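Side-chain contacts in protein adenylyltransferase VopS (Vibrio parahaemolyticus, PDB 3LET), which transfers AMP from ATP to a specific threonine of the host GTPases RhoA, Rac and Cdc42, which blocks their signalling to effectors and inhibits actin assembly: residues I291-L294 and S298-P301; V24-M29 and S62-R67. All blocks are in the same frame, centred on the assembly; numbering follows the deposited sequence.

Contact 1: I291-L294 and S298-P301; sequences IAEL and SFNP
The Phe299 ring turns its rim to Glu293: CD1 lies 4.1 Å from Glu293 CB, close to the ring plane, while the nitrogen of Pro301 sits over one face, displaced toward the rim. Trp175 of helix 168-179 meets the ring with its plane steeply inclined, a neighbourhood that suits a large aromatic. The second flat group is the carboxylate of Glu293, tilted 56° against the amide of Asn300. Its OE1 is gripped from two sides. Asn300 ND2 donates to the syn lone pair of Glu293 OE1 at 2.9 Å, and the backbone nitrogen of Asn300 takes the anti lone pair of the same oxygen at 3.1 Å; together they should restrain the rotation of the carboxylate. Asn300 ND2 also gives water 1 a weak bond. A bend at chi2 (-74°) folds the glutamate chain back so that its acid group reaches the loop. Glutamate fits here because it has the length to meet a backbone N-H beyond the helix, and asparagine because one short amide adds a second donor. The carbonyl of Glu293 is used as well: Ser298 N (3.0 Å) and Ser298 OG (3.2 Å) both donate to Glu293 O from the same face of its plane. Leu294 CD2 adds loose apolar contact, 4.3 Å from Phe299 CB. Ser298 N thus bonds a carbonyl five residues back as the chain leaves helix 281-295, which begins within the Fic motif HGFTDGNGRMGR, the sequence that ends at Arg286 and probably binds ATP.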
ATOM      1  N   ILE A 291     -20.134   6.867  -0.809  1.00 12.55           N
ATOM      2  CA  ILE A 291     -20.831   5.657  -1.215  1.00 13.73           C
ATOM      3  C   ILE A 291     -21.363   4.931   0.012  1.00 16.15           C
ATOM      4  O   ILE A 291     -22.509   4.479   0.018  1.00 16.84           O
ATOM      5  CB  ILE A 291     -19.912   4.714  -1.991  1.00 15.27           C
ATOM      6  CG1 ILE A 291     -19.490   5.364  -3.320  1.00 12.22           C
ATOM      7  CG2 ILE A 291     -20.596   3.363  -2.241  1.00 14.71           C
ATOM      8  CD1 ILE A 291     -18.270   4.625  -3.960  1.00 15.63           C
ATOM      9  N   ALA A 292     -20.533   4.803   1.045  1.00 12.74           N
ATOM     10  CA  ALA A 292     -20.979   4.124   2.276  1.00 19.89           C
ATOM     11  C   ALA A 292     -22.198   4.848   2.857  1.00 21.89           C
ATOM     12  O   ALA A 292     -23.177   4.227   3.276  1.00 18.55           O
ATOM     13  CB  ALA A 292     -19.845   4.052   3.327  1.00 16.11           C
ATOM     14  N   GLU A 293     -22.146   6.169   2.855  1.00 15.09           N
ATOM     15  CA  GLU A 293     -23.252   6.954   3.411  1.00 23.48           C
ATOM     16  C   GLU A 293     -24.530   6.713   2.622  1.00 22.61           C
ATOM     17  O   GLU A 293     -25.623   6.568   3.200  1.00 20.53           O
ATOM     18  CB  GLU A 293     -22.936   8.441   3.358  1.00 24.48           C
ATOM     19  CG  GLU A 293     -21.920   8.900   4.379  1.00 24.60           C
ATOM     20  CD  GLU A 293     -22.526   8.943   5.771  1.00 39.25           C
ATOM     21  OE1 GLU A 293     -23.277   9.899   6.069  1.00 30.97           O
ATOM     22  OE2 GLU A 293     -22.261   8.016   6.553  1.00 29.78           O
ATOM     23  N   LEU A 294     -24.403   6.709   1.299  1.00 14.82           N
ATOM     24  CA  LEU A 294     -25.590   6.633   0.441  1.00 16.99           C
ATOM     25  C   LEU A 294     -26.206   5.252   0.583  1.00 22.20           C
ATOM     26  O   LEU A 294     -27.428   5.115   0.639  1.00 24.49           O
ATOM     27  CB  LEU A 294     -25.249   6.946  -1.018  1.00 18.55           C
ATOM     28  CG  LEU A 294     -24.831   8.390  -1.284  1.00 18.44           C
ATOM     29  CD1 LEU A 294     -24.448   8.568  -2.733  1.00 19.99           C
ATOM     30  CD2 LEU A 294     -25.949   9.400  -0.905  1.00 19.68           C
ATOM     31  N   SER A 298     -28.259   7.986   3.681  1.00 19.87           N
ATOM     32  CA  SER A 298     -27.948   9.219   4.394  1.00 23.44           C
ATOM     33  C   SER A 298     -26.834   9.936   3.674  1.00 27.55           C
ATOM     34  O   SER A 298     -26.193   9.367   2.805  1.00 17.96           O
ATOM     35  CB  SER A 298     -27.506   8.909   5.825  1.00 43.71           C
ATOM     36  OG  SER A 298     -26.223   8.291   5.834  1.00 51.55           O
ATOM     37  N   PHE A 299     -26.618  11.197   4.008  1.00 19.06           N
ATOM     38  CA  PHE A 299     -25.351  11.820   3.662  1.00 22.96           C
ATOM     39  C   PHE A 299     -25.064  12.980   4.596  1.00 20.23           C
ATOM     40  O   PHE A 299     -25.763  13.979   4.593  1.00 19.44           O
ATOM     41  CB  PHE A 299     -25.254  12.297   2.212  1.00 19.98           C
ATOM     42  CG  PHE A 299     -23.960  13.005   1.947  1.00 14.52           C
ATOM     43  CD1 PHE A 299     -22.756  12.311   2.053  1.00 17.12           C
ATOM     44  CD2 PHE A 299     -23.922  14.367   1.732  1.00 17.44           C
ATOM     45  CE1 PHE A 299     -21.572  12.946   1.892  1.00 17.72           C
ATOM     46  CE2 PHE A 299     -22.723  15.016   1.573  1.00 17.38           C
ATOM     47  CZ  PHE A 299     -21.536  14.300   1.639  1.00 17.81           C
ATOM     48  N   ASN A 300     -24.018  12.813   5.397  1.00 17.56           N
ATOM     49  CA  ASN A 300     -23.561  13.832   6.326  1.00 24.75           C
ATOM     50  C   ASN A 300     -22.158  14.275   5.914  1.00 14.50           C
ATOM     51  O   ASN A 300     -21.227  13.487   5.995  1.00 22.32           O
ATOM     52  CB  ASN A 300     -23.491  13.227   7.726  1.00 34.23           C
ATOM     53  CG  ASN A 300     -24.806  12.565   8.144  1.00 49.91           C
ATOM     54  OD1 ASN A 300     -25.783  13.247   8.433  1.00 42.91           O
ATOM     55  ND2 ASN A 300     -24.827  11.230   8.176  1.00 38.82           N
ATOM     56  N   PRO A 301     -22.003  15.521   5.449  1.00 18.16           N
ATOM     57  CA  PRO A 301     -20.671  15.930   4.983  1.00 18.00           C
ATOM     58  C   PRO A 301     -19.723  16.075   6.189  1.00 22.30           C
ATOM     59  O   PRO A 301     -20.177  16.407   7.285  1.00 21.54           O
ATOM     60  CB  PRO A 301     -20.949  17.286   4.320  1.00 23.00           C
ATOM     61  CG  PRO A 301     -22.177  17.788   5.043  1.00 30.00           C
ATOM     62  CD  PRO A 301     -23.012  16.558   5.168  1.00 28.87           C
TER
HETATM   63  O   HOH W   1     -23.315   8.453   8.813  1.00 42.05           O

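Contact 2: V24-M29 and S62-R67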
ATOM      1  N   VAL A  24      18.256 -21.258  -4.106  1.00 22.75           N
ATOM      2  CA  VAL A  24      19.122 -22.345  -3.668  1.00 22.23           C
ATOM      3  C   VAL A  24      19.367 -23.327  -4.819  1.00 25.85           C
ATOM      4  O   VAL A  24      20.513 -23.629  -5.149  1.00 25.67           O
ATOM      5  CB  VAL A  24      18.513 -23.070  -2.454  1.00 24.68           C
ATOM      6  CG1 VAL A  24      19.284 -24.355  -2.147  1.00 30.90           C
ATOM      7  CG2 VAL A  24      18.462 -22.109  -1.229  1.00 23.75           C
ATOM      8  N   GLU A  25      18.300 -23.805  -5.451  1.00 24.83           N
ATOM      9  CA  GLU A  25      18.469 -24.725  -6.580  1.00 26.95           C
ATOM     10  C   GLU A  25      19.155 -24.035  -7.753  1.00 30.76           C
ATOM     11  O   GLU A  25      19.990 -24.636  -8.426  1.00 34.11           O
ATOM     12  CB  GLU A  25      17.119 -25.285  -7.046  1.00 35.55           C
ATOM     13  CG  GLU A  25      16.442 -26.209  -6.046  1.00 50.46           C
ATOM     14  CD  GLU A  25      15.690 -25.461  -4.952  1.00 53.67           C
ATOM     15  OE1 GLU A  25      15.279 -24.304  -5.186  1.00 46.39           O
ATOM     16  OE2 GLU A  25      15.494 -26.041  -3.860  1.00 49.04           O
ATOM     17  N   HIS A  26      18.791 -22.781  -8.012  1.00 24.02           N
ATOM     18  CA  HIS A  26      19.449 -21.984  -9.060  1.00 25.76           C
ATOM     19  C   HIS A  26      20.967 -21.883  -8.842  1.00 29.41           C
ATOM     20  O   HIS A  26      21.758 -22.129  -9.753  1.00 28.65           O
ATOM     21  CB  HIS A  26      18.832 -20.577  -9.104  1.00 19.15           C
ATOM     22  CG  HIS A  26      19.316 -19.731 -10.238  1.00 21.34           C
ATOM     23  ND1 HIS A  26      18.579 -18.680 -10.743  1.00 24.97           N
ATOM     24  CD2 HIS A  26      20.457 -19.771 -10.967  1.00 24.40           C
ATOM     25  CE1 HIS A  26      19.244 -18.107 -11.732  1.00 22.85           C
ATOM     26  NE2 HIS A  26      20.387 -18.753 -11.891  1.00 24.28           N
ATOM     27  N   GLY A  27      21.375 -21.500  -7.637  1.00 24.24           N
ATOM     28  CA  GLY A  27      22.780 -21.434  -7.286  1.00 20.49           C
ATOM     29  C   GLY A  27      23.431 -22.805  -7.390  1.00 30.73           C
ATOM     30  O   GLY A  27      24.518 -22.934  -7.951  1.00 26.82           O
ATOM     31  N   GLN A  28      22.777 -23.829  -6.850  1.00 26.94           N
ATOM     32  CA  GLN A  28      23.314 -25.188  -6.922  1.00 29.83           C
ATOM     33  C   GLN A  28      23.654 -25.527  -8.358  1.00 35.77           C
ATOM     34  O   GLN A  28      24.696 -26.130  -8.633  1.00 37.21           O
ATOM     35  CB  GLN A  28      22.294 -26.207  -6.409  1.00 29.07           C
ATOM     36  CG  GLN A  28      22.152 -26.288  -4.893  1.00 26.99           C
ATOM     37  CD  GLN A  28      21.057 -27.258  -4.512  1.00 33.93           C
ATOM     38  OE1 GLN A  28      20.269 -27.671  -5.360  1.00 43.17           O
ATOM     39  NE2 GLN A  28      21.001 -27.632  -3.254  1.00 34.13           N
ATOM     40  N   MET A  29      22.771 -25.146  -9.276  1.00 31.69           N
ATOM     41  CA  MET A  29      22.959 -25.464 -10.687  1.00 34.17           C
ATOM     42  C   MET A  29      24.059 -24.611 -11.321  1.00 41.16           C
ATOM     43  O   MET A  29      24.911 -25.129 -12.036  1.00 46.19           O
ATOM     44  CB  MET A  29      21.646 -25.280 -11.455  1.00 34.99           C
ATOM     45  CG  MET A  29      20.569 -26.288 -11.075  1.00 31.81           C
ATOM     46  SD  MET A  29      19.030 -26.101 -11.997  1.00 49.90           S
ATOM     47  CE  MET A  29      19.557 -26.518 -13.658  1.00 88.73           C
ATOM     48  N   SER A  62      23.326 -11.148 -11.600  1.00 18.15           N
ATOM     49  CA  SER A  62      22.498 -10.091 -11.042  1.00 22.93           C
ATOM     50  C   SER A  62      21.117 -10.640 -10.638  1.00 22.44           C
ATOM     51  O   SER A  62      20.600 -10.309  -9.578  1.00 21.97           O
ATOM     52  CB  SER A  62      22.331  -8.955 -12.053  1.00 36.29           C
ATOM     53  OG  SER A  62      21.532  -7.922 -11.502  1.00 41.81           O
ATOM     54  N   GLN A  63      20.519 -11.466 -11.491  1.00 20.07           N
ATOM     55  CA  GLN A  63      19.217 -12.082 -11.184  1.00 18.57           C
ATOM     56  C   GLN A  63      19.308 -12.946  -9.932  1.00 19.70           C
ATOM     57  O   GLN A  63      18.460 -12.866  -9.035  1.00 17.73           O
ATOM     58  CB  GLN A  63      18.743 -12.960 -12.343  1.00 22.74           C
ATOM     59  CG  GLN A  63      18.403 -12.183 -13.624  1.00 35.58           C
ATOM     60  CD  GLN A  63      18.176 -13.105 -14.823  1.00 41.15           C
ATOM     61  OE1 GLN A  63      18.871 -14.104 -14.990  1.00 35.63           O
ATOM     62  NE2 GLN A  63      17.194 -12.773 -15.652  1.00 40.88           N
ATOM     63  N   LEU A  64      20.326 -13.787  -9.892  1.00 17.00           N
ATOM     64  CA  LEU A  64      20.499 -14.728  -8.802  1.00 20.11           C
ATOM     65  C   LEU A  64      20.784 -13.997  -7.494  1.00 18.08           C
ATOM     66  O   LEU A  64      20.230 -14.362  -6.468  1.00 13.18           O
ATOM     67  CB  LEU A  64      21.629 -15.699  -9.120  1.00 19.64           C
ATOM     68  CG  LEU A  64      21.941 -16.731  -8.034  1.00 19.47           C
ATOM     69  CD1 LEU A  64      20.714 -17.603  -7.681  1.00 14.90           C
ATOM     70  CD2 LEU A  64      23.135 -17.619  -8.444  1.00 20.59           C
ATOM     71  N   ALA A  65      21.600 -12.943  -7.530  1.00 15.28           N
ATOM     72  CA  ALA A  65      21.862 -12.185  -6.308  1.00 17.46           C
ATOM     73  C   ALA A  65      20.572 -11.575  -5.785  1.00 13.73           C
ATOM     74  O   ALA A  65      20.296 -11.580  -4.581  1.00 16.21           O
ATOM     75  CB  ALA A  65      22.917 -11.099  -6.540  1.00 20.11           C
ATOM     76  N   GLU A  66      19.783 -11.023  -6.700  1.00 14.93           N
ATOM     77  CA  GLU A  66      18.523 -10.419  -6.307  1.00 13.26           C
ATOM     78  C   GLU A  66      17.584 -11.474  -5.713  1.00 14.04           C
ATOM     79  O   GLU A  66      16.957 -11.239  -4.671  1.00 20.19           O
ATOM     80  CB  GLU A  66      17.901  -9.747  -7.532  1.00 21.73           C
ATOM     81  CG  GLU A  66      16.567  -9.117  -7.262  1.00 28.63           C
ATOM     82  CD  GLU A  66      15.981  -8.513  -8.524  1.00 43.34           C
ATOM     83  OE1 GLU A  66      16.653  -7.656  -9.132  1.00 29.28           O
ATOM     84  OE2 GLU A  66      14.861  -8.906  -8.902  1.00 35.92           O
ATOM     85  N   ARG A  67      17.459 -12.625  -6.359  1.00 12.80           N
ATOM     86  CA  ARG A  67      16.602 -13.690  -5.812  1.00 15.56           C
ATOM     87  C   ARG A  67      17.052 -14.111  -4.414  1.00 22.33           C
ATOM     88  O   ARG A  67      16.216 -14.299  -3.510  1.00 15.26           O
ATOM     89  CB  ARG A  67      16.607 -14.941  -6.703  1.00 25.27           C
ATOM     90  CG  ARG A  67      15.961 -14.792  -8.058  1.00 31.41           C
ATOM     91  CD  ARG A  67      16.003 -16.128  -8.810  1.00 40.04           C
ATOM     92  NE  ARG A  67      15.029 -17.084  -8.289  1.00 36.77           N
ATOM     93  CZ  ARG A  67      14.880 -18.331  -8.738  1.00 32.37           C
ATOM     94  NH1 ARG A  67      15.652 -18.803  -9.701  1.00 30.40           N
ATOM     95  NH2 ARG A  67      13.955 -19.116  -8.215  1.00 28.12           N
TER
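Leu64 pushes a methyl against the imidazole of His26, and this is the tight part of the contact. Its CD1 stands 3.9 Å from the ring centroid, a CH-pi contact over one face, 22° off the normal. The ring atom nearest Leu64 CD1 is His26 CG, at 3.6 Å. Leu64 CD2, the other branch, reaches Gly27 CA at 4.0 Å, where Gly27 presents bare backbone to the methyl. Leucine suits the place because its fork serves ring and glycine at once, and further contacts with Phe31, Leu30 and Val42 bury it. Segments 24-29 and 62-67, on helices 23-30 and 58-75, run roughly antiparallel, with 144° between their N-to-C directions, a helix pair within the all-helical N-terminal region of VopS. Their axes come within 10.2 Å, and a ring and a branched aliphatic chain are large enough to bridge that gap. The looser side is polar and lies at the ring edge. There Arg67, partly exposed, brings NH1 into the imidazole plane and gives His26 ND1 a weak hydrogen bond of 3.1 Å, bent to 131° at the hydrogen. Its guanidinium plane is turned well away from the ring plane, and a bend at chi3 carries the group across to the histidine. The stronger polar partner of the imidazole is Glu60, bonded to His26 NE2; both ring nitrogens have partners, one of them weak, which probably helps to hold the ring's rotation. Arg67 NH2 bonds the carbonyl oxygen of Thr20, in the loop preceding helix 23-30.

Contacts 1 and 2 lie on opposite sides of the chain's centre, their own centres 53 Å apart, and share no helix. Contact 2 is the more buried: it joins two separate helices of the N-terminal region through a leucine methyl packed on a histidine face, with a weak polar bond beside it. Contact 1, only partly buried, links the end of a Fido-domain helix to the loop that follows, and its chemistry is chiefly hydrogen bonding to one glutamate's carbonyl and carboxylate. The difference follows from place: a turning chain offers backbone N-H groups to acceptors, whereas neighbouring helices, whose backbone bonds are used internally, meet mainly through side chains.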